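Local coordinates for nucleoprotein (Rift valley fever virus, PDB 3OV9) that encapsidates the viral genomic RNA as ring-forming oligomers, shielding it from nucleases and presenting it as template for transcription and replication, at residues P147-M152 with D167-Y172. Sequence-based numbering, arbitrary orientation.
Sequences PSFAGM and DAHSLY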
loop_
_atom_site.group_PDB
_atom_site.type_symbol
_atom_site.label_atom_id
_atom_site.label_comp_id
_atom_site.label_asym_id
_atom_site.label_seq_id
_atom_site.Cartn_x
_atom_site.Cartn_y
_atom_site.Cartn_z
ATOM N N PRO A 147 14.823 -22.651 21.653
ATOM C CA PRO A 147 16.062 -22.320 20.933
ATOM C C PRO A 147 17.330 -22.511 21.776
ATOM O O PRO A 147 18.409 -22.741 21.214
ATOM C CB PRO A 147 15.866 -20.848 20.561
ATOM C CG PRO A 147 14.386 -20.707 20.426
ATOM C CD PRO A 147 13.804 -21.593 21.492
ATOM N N SER A 148 17.185 -22.441 23.100
ATOM C CA SER A 148 18.274 -22.702 24.050
ATOM C C SER A 148 18.978 -24.035 23.806
ATOM O O SER A 148 20.166 -24.168 24.096
ATOM C CB SER A 148 17.752 -22.678 25.496
ATOM O OG SER A 148 17.194 -21.417 25.821
ATOM N N PHE A 149 18.244 -25.015 23.276
ATOM C CA PHE A 149 18.776 -26.364 23.049
ATOM C C PHE A 149 20.014 -26.391 22.156
ATOM O O PHE A 149 20.871 -27.269 22.302
ATOM C CB PHE A 149 17.700 -27.299 22.470
ATOM C CG PHE A 149 18.247 -28.611 21.976
ATOM C CD1 PHE A 149 18.553 -29.632 22.872
ATOM C CD2 PHE A 149 18.490 -28.812 20.621
ATOM C CE1 PHE A 149 19.077 -30.838 22.419
ATOM C CE2 PHE A 149 19.015 -30.017 20.158
ATOM C CZ PHE A 149 19.311 -31.030 21.062
ATOM N N ALA A 150 20.098 -25.444 21.226
ATOM C CA ALA A 150 21.243 -25.358 20.315
ATOM C C ALA A 150 22.593 -25.351 21.047
ATOM O O ALA A 150 23.572 -25.908 20.544
ATOM C CB ALA A 150 21.112 -24.141 19.418
ATOM N N GLY A 151 22.628 -24.744 22.234
ATOM C CA GLY A 151 23.842 -24.681 23.057
ATOM C C GLY A 151 24.224 -25.988 23.736
ATOM O O GLY A 151 25.232 -26.055 24.444
ATOM N N MET A 152 23.413 -27.024 23.531
ATOM C CA MET A 152 23.685 -28.357 24.073
ATOM C C MET A 152 24.211 -29.311 23.006
ATOM O O MET A 152 24.559 -30.461 23.302
ATOM C CB MET A 152 22.422 -28.945 24.715
ATOM C CG MET A 152 21.943 -28.232 25.968
ATOM S SD MET A 152 22.934 -28.591 27.426
ATOM C CE MET A 152 24.091 -27.219 27.407
ATOM N N ASP A 167 18.247 -31.356 12.438
ATOM C CA ASP A 167 17.000 -31.477 11.676
ATOM C C ASP A 167 15.810 -31.705 12.612
ATOM O O ASP A 167 14.765 -31.065 12.459
ATOM C CB ASP A 167 17.085 -32.607 10.641
ATOM C CG ASP A 167 17.955 -32.252 9.435
ATOM O OD1 ASP A 167 18.324 -31.071 9.257
ATOM O OD2 ASP A 167 18.263 -33.172 8.648
ATOM N N ALA A 168 15.979 -32.605 13.583
ATOM C CA ALA A 168 14.947 -32.882 14.589
ATOM C C ALA A 168 14.581 -31.626 15.381
ATOM O O ALA A 168 13.401 -31.338 15.581
ATOM C CB ALA A 168 15.395 -33.995 15.532
ATOM N N HIS A 169 15.600 -30.888 15.821
ATOM C CA HIS A 169 15.421 -29.619 16.533
ATOM C C HIS A 169 14.748 -28.576 15.638
ATOM O O HIS A 169 13.901 -27.808 16.102
ATOM C CB HIS A 169 16.783 -29.118 17.046
ATOM C CG HIS A 169 16.747 -27.762 17.690
ATOM N ND1 HIS A 169 15.897 -27.444 18.728
ATOM C CD2 HIS A 169 17.489 -26.653 17.460
ATOM C CE1 HIS A 169 16.104 -26.192 19.098
ATOM N NE2 HIS A 169 17.066 -25.689 18.344
ATOM N N SER A 170 15.117 -28.574 14.359
ATOM C CA SER A 170 14.570 -27.628 13.380
ATOM C C SER A 170 13.071 -27.818 13.120
ATOM O O SER A 170 12.384 -26.865 12.733
ATOM C CB SER A 170 15.356 -27.685 12.068
ATOM O OG SER A 170 16.689 -27.227 12.253
ATOM N N LEU A 171 12.567 -29.035 13.338
ATOM C CA LEU A 171 11.127 -29.291 13.234
ATOM C C LEU A 171 10.367 -28.421 14.231
ATOM O O LEU A 171 9.380 -27.776 13.866
ATOM C CB LEU A 171 10.793 -30.776 13.439
ATOM C CG LEU A 171 9.326 -31.180 13.219
ATOM C CD1 LEU A 171 8.974 -31.215 11.733
ATOM C CD2 LEU A 171 9.017 -32.522 13.875
ATOM N N TYR A 172 10.841 -28.397 15.480
ATOM C CA TYR A 172 10.290 -27.507 16.504
ATOM C C TYR A 172 10.463 -26.028 16.147
ATOM O O TYR A 172 9.528 -25.242 16.303
ATOM C CB TYR A 172 10.895 -27.792 17.888
ATOM C CG TYR A 172 10.868 -26.588 18.808
ATOM C CD1 TYR A 172 9.718 -26.252 19.526
ATOM C CD2 TYR A 172 11.990 -25.768 18.941
ATOM C CE1 TYR A 172 9.690 -25.136 20.361
ATOM C CE2 TYR A 172 11.972 -24.653 19.764
ATOM C CZ TYR A 172 10.824 -24.340 20.471
ATOM O OH TYR A 172 10.820 -23.233 21.288
HETATM O O HOH W 1 18.044 -22.987 18.144
#
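Phe149 and His169 make the tight half of this contact, their side chains sliding past each other in opposite directions. Phe149 CD2 lies 3.5 Å above one face of the imidazole, displaced toward the rim, and is 3.5 Å from His169 ND1. The two ring planes are inclined at 54°, an oblique pairing. On both residues the bond from CA to CB points toward the other segment, and CG is anti to the backbone N (chi1 169° for Phe149, 175° for His169). Polar bonds at both nitrogens fix the rotation of the imidazole: ND1 is hydrogen-bonded to Met144 O, while NE2 meets a water 2.9 Å away, at the ring edge and in its plane. That water donates to Pro147 O (3.1 Å), joining the 3-10 turn to the helix without a direct hydrogen bond between them.

Pro147, exposed to solvent, forms the looser side. Its CD reaches the edge of the Tyr172 ring, 3.4 Å from OH and 4.0 Å from CE2, the two side chains crossing at about a right angle.

The contact ties the loop that follows helix 130-136 back onto helix 159-180, in the core of this orthogonal helical bundle. Around it, helix 112-122 packs on Ser148 and Phe149, and helix 189-204 brings Ala203 to Ala150 and Met200 to His169.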